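Local coordinates for cell surface protein (Faecalibacterium prausnitzii A2-165, PDB 4GT6), which is of unknown function but, as an extracellular leucine-rich repeat protein of the BspA type, probably binds other proteins at the cell surface, at residues A[247-250]-A[251-255]; A[235-238]-A[239-242]. All blocks are in the same frame, centred on the assembly; numbering follows the deposited sequence.

Contact 1: A[247-250]-A[251-255]. With EDO (1,2-ethanediol), chain B.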
# COMPACT_ATOMS: atom_id res chain seq x y z
N PHE A 247 8.18 11.09 21.16
CA PHE A 247 9.22 10.49 20.32
C PHE A 247 10.13 11.60 19.85
O PHE A 247 9.66 12.66 19.48
CB PHE A 247 8.64 9.69 19.13
CG PHE A 247 9.73 9.03 18.30
CD1 PHE A 247 10.51 8.00 18.82
CD2 PHE A 247 9.99 9.46 16.99
CE1 PHE A 247 11.52 7.40 18.05
CE2 PHE A 247 10.97 8.83 16.21
CZ PHE A 247 11.75 7.82 16.75
N LYS A 248 11.44 11.36 19.90
CA LYS A 248 12.43 12.29 19.37
C LYS A 248 13.06 11.62 18.17
O LYS A 248 13.69 10.56 18.30
CB LYS A 248 13.50 12.70 20.41
CG LYS A 248 14.53 13.69 19.84
CD LYS A 248 15.56 14.16 20.90
CE LYS A 248 16.66 13.14 21.20
NZ LYS A 248 17.37 13.49 22.48
N ILE A 249 12.90 12.22 17.00
CA ILE A 249 13.50 11.67 15.77
C ILE A 249 15.03 11.80 15.91
O ILE A 249 15.53 12.88 16.23
CB ILE A 249 12.95 12.39 14.52
CG1 ILE A 249 11.43 12.10 14.36
CG2 ILE A 249 13.74 11.98 13.25
CD1 ILE A 249 10.71 13.05 13.37
N PRO A 250 15.81 10.72 15.68
CA PRO A 250 17.26 10.82 15.90
C PRO A 250 17.97 11.78 14.97
O PRO A 250 17.63 11.91 13.78
CB PRO A 250 17.78 9.40 15.63
CG PRO A 250 16.59 8.51 15.77
CD PRO A 250 15.39 9.33 15.39
N ASN A 251 19.00 12.42 15.52
CA ASN A 251 19.93 13.20 14.73
C ASN A 251 20.54 12.24 13.68
O ASN A 251 20.84 11.09 14.00
CB ASN A 251 21.02 13.77 15.65
CG ASN A 251 22.07 14.56 14.94
OD1 ASN A 251 21.79 15.24 13.96
ND2 ASN A 251 23.31 14.49 15.43
N GLY A 252 20.66 12.70 12.44
CA GLY A 252 21.15 11.85 11.35
C GLY A 252 20.04 11.46 10.39
O GLY A 252 20.30 10.90 9.32
N VAL A 253 18.78 11.77 10.76
CA VAL A 253 17.60 11.55 9.90
C VAL A 253 17.47 12.80 9.03
O VAL A 253 17.42 13.91 9.57
CB VAL A 253 16.30 11.26 10.70
CG1 VAL A 253 15.07 11.28 9.77
CG2 VAL A 253 16.41 9.91 11.42
N ALA A 254 17.47 12.63 7.70
CA ALA A 254 17.41 13.77 6.77
C ALA A 254 16.00 14.04 6.26
O ALA A 254 15.73 15.13 5.74
CB ALA A 254 18.32 13.50 5.59
N ARG A 255 15.12 13.06 6.38
CA ARG A 255 13.77 13.17 5.82
C ARG A 255 12.77 12.35 6.61
O ARG A 255 13.09 11.25 7.06
CB ARG A 255 13.82 12.65 4.35
CG ARG A 255 12.42 12.43 3.70
CD ARG A 255 12.43 12.56 2.19
NE ARG A 255 11.10 12.30 1.60
CZ ARG A 255 10.23 13.23 1.23
NH1 ARG A 255 10.50 14.52 1.41
NH2 ARG A 255 9.07 12.89 0.68
C1 EDO B . 6.28 15.01 -0.99
O1 EDO B . 6.09 13.76 -0.30
C2 EDO B . 7.00 16.04 -0.09
O2 EDO B . 8.41 15.93 -0.23
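Val253 packs against Ile249 and Pro250 where the chain turns a corner. CG2 of Ile249 meets CB of Val253 at 3.7 Å, and the two side chains cross at about a right angle. Pro250 adds a looser touch, its CD 4.1 Å from CG2 of Val253. Ile249 CG2 is turned anti to the backbone N (its CG1 has chi1 -66°), which puts this methyl, not the longer branch, against the valine. A type II beta turn from Pro250 to Val253 brings these side chains together, closed by Val253 N donating to Pro250 O at 3.2 Å. Gly252 sits at phi 108°, where a side chain would jam against the preceding carbonyl oxygen. Further along, the extended Arg255 sends NH1 to O2 of an ethanediol (3.0 Å), probably from the crystallisation liquor, while NH2 reaches both its hydroxyls. Arg255 NE forms a salt bridge with Glu257 and NH1 also bonds Ser278, so a leucine here would probably cost Glu257 this salt bridge and Ser278 this hydrogen bond. The turn links strand 246-248, paired with strand 269-271, to strand 253-256, which lies between strands 233-237 and 278-279, while Tyr225 of strand 224-227 packs on Pro250 and Val253.

Contact 2: A[235-238]-A[239-242]; sequences LIRY and PSQR
Tyr238 packs against both Pro239 and Arg242, the next residue and the one four further on. Over one face of its ring comes Pro239 CD, a CH-pi contact 4.1 Å from the centroid and displaced toward the rim. Arg242 crosses the ring at about a right angle, its CD lying 3.4 Å from Tyr238 OH. Because the arginine chain is extended from CG to NE, the guanidinium lies alongside the CE2 rim of the phenol, nearly parallel to it (12° between planes), with CE2 over one of its faces. The ring has aromatic neighbours as well: Phe261 stacks on it and Phe247 meets it at an inclined angle.

The polar contacts centre on a carbonyl. Arg237, bent at chi2 and chi3, curls back so that NE (2.9 Å) and NH2 (3.1 Å) both donate to Tyr238 O. This side-on grip on a single oxygen has NE well above the carbonyl plane and NH2 almost in line with the C=O, and it leaves little freedom for the guanidinium to rotate. NH1 is spent on a salt bridge to Asp262 and a bond to Phe201 O. Ser240 OG lies near Arg237 NH2 but bonds instead to the carbonyl of Asp262. At the other end, Arg242 pairs with Asp244 and donates to Asp221 O, and a water bridges Tyr238 OH (2.6 Å) and Arg242 O.

The backbone supplies the frame: a type I beta turn from Pro239 to Arg242, closed by Arg242 N to Pro239 O (3.1 Å). Just before it, Ile236 and Arg237 both face Leu224 in a classic beta bulge. Bulge and turn lead strand 233-237 out of its sheet into the loop before strand 246-248, within a BspA-type leucine-rich repeat solenoid.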
# COMPACT_ATOMS: atom_id res chain seq x y z
N LEU A 235 13.09 8.49 7.73
CA LEU A 235 12.17 7.75 8.60
C LEU A 235 10.97 7.36 7.74
O LEU A 235 10.30 8.23 7.20
CB LEU A 235 11.74 8.64 9.80
CG LEU A 235 11.12 7.90 10.99
CD1 LEU A 235 11.25 8.74 12.26
CD2 LEU A 235 9.61 7.58 10.77
N ILE A 236 10.72 6.05 7.59
CA ILE A 236 9.65 5.65 6.67
C ILE A 236 8.41 5.08 7.39
O ILE A 236 7.31 5.25 6.85
CB ILE A 236 10.18 4.73 5.54
CG1 ILE A 236 10.60 3.34 6.02
CG2 ILE A 236 11.31 5.45 4.67
CD1 ILE A 236 10.96 2.40 4.87
N ARG A 237 8.55 4.46 8.59
CA ARG A 237 7.37 3.94 9.28
C ARG A 237 7.54 3.92 10.80
O ARG A 237 8.36 3.16 11.34
CB ARG A 237 7.00 2.52 8.77
CG ARG A 237 5.75 1.90 9.40
CD ARG A 237 4.46 2.54 8.87
NE ARG A 237 3.98 3.62 9.75
CZ ARG A 237 2.88 4.34 9.53
NH1 ARG A 237 2.18 4.16 8.42
NH2 ARG A 237 2.48 5.24 10.42
N TYR A 238 6.76 4.76 11.47
CA TYR A 238 6.63 4.77 12.93
C TYR A 238 5.38 3.92 13.23
O TYR A 238 4.36 4.17 12.60
CB TYR A 238 6.52 6.19 13.46
CG TYR A 238 6.44 6.26 14.97
CD1 TYR A 238 5.22 6.17 15.63
CD2 TYR A 238 7.58 6.47 15.74
CE1 TYR A 238 5.14 6.23 17.02
CE2 TYR A 238 7.51 6.57 17.13
CZ TYR A 238 6.29 6.44 17.77
OH TYR A 238 6.23 6.52 19.13
N PRO A 239 5.43 2.93 14.15
CA PRO A 239 4.25 2.05 14.33
C PRO A 239 3.08 2.80 14.96
O PRO A 239 3.24 3.41 16.00
CB PRO A 239 4.77 0.90 15.23
CG PRO A 239 6.14 1.26 15.64
CD PRO A 239 6.58 2.54 14.99
N SER A 240 1.93 2.82 14.26
CA SER A 240 0.76 3.61 14.70
C SER A 240 0.24 3.23 16.09
O SER A 240 -0.33 4.08 16.77
CB SER A 240 -0.38 3.47 13.69
OG SER A 240 -0.04 4.14 12.49
N GLN A 241 0.42 1.97 16.50
CA GLN A 241 -0.05 1.51 17.81
C GLN A 241 1.02 1.61 18.90
O GLN A 241 0.75 1.23 20.05
CB GLN A 241 -0.63 0.08 17.71
CG GLN A 241 -1.93 0.05 16.91
CD GLN A 241 -3.05 0.82 17.57
OE1 GLN A 241 -3.23 0.77 18.79
NE2 GLN A 241 -3.82 1.55 16.80
N ARG A 242 2.19 2.20 18.60
CA ARG A 242 3.23 2.41 19.62
C ARG A 242 2.68 3.35 20.70
O ARG A 242 2.21 4.45 20.40
CB ARG A 242 4.50 2.96 18.97
CG ARG A 242 5.63 3.11 19.94
CD ARG A 242 6.91 3.23 19.18
NE ARG A 242 7.99 3.59 20.09
CZ ARG A 242 9.26 3.60 19.72
NH1 ARG A 242 9.60 3.28 18.48
NH2 ARG A 242 10.21 3.90 20.60
O HOH W 1 3.79 6.66 20.12

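Contact 2 comes first along the chain and contact 1 follows, on either side of the short run that leads into strand 246-248. Residues 235-242 are the more deeply set, with the buried Arg237 engaged beside stacked rings; contact 1 is only partly buried, an aliphatic turn whose proline and asparagine lie toward the outside. In contact 2 the arginines bond to carboxylates and backbone carbonyls, whereas in contact 1 the polar Arg255 reaches away from the aliphatic cluster, to Glu257, Ser278 and the ethanediol. They share a sheet, since strands 233-237 and 253-256 are neighbours and Arg255 O probably accepts from Leu235 N. They also share a core, where Leu235 CD1 packs on Ile249 CG1 at 4.0 Å.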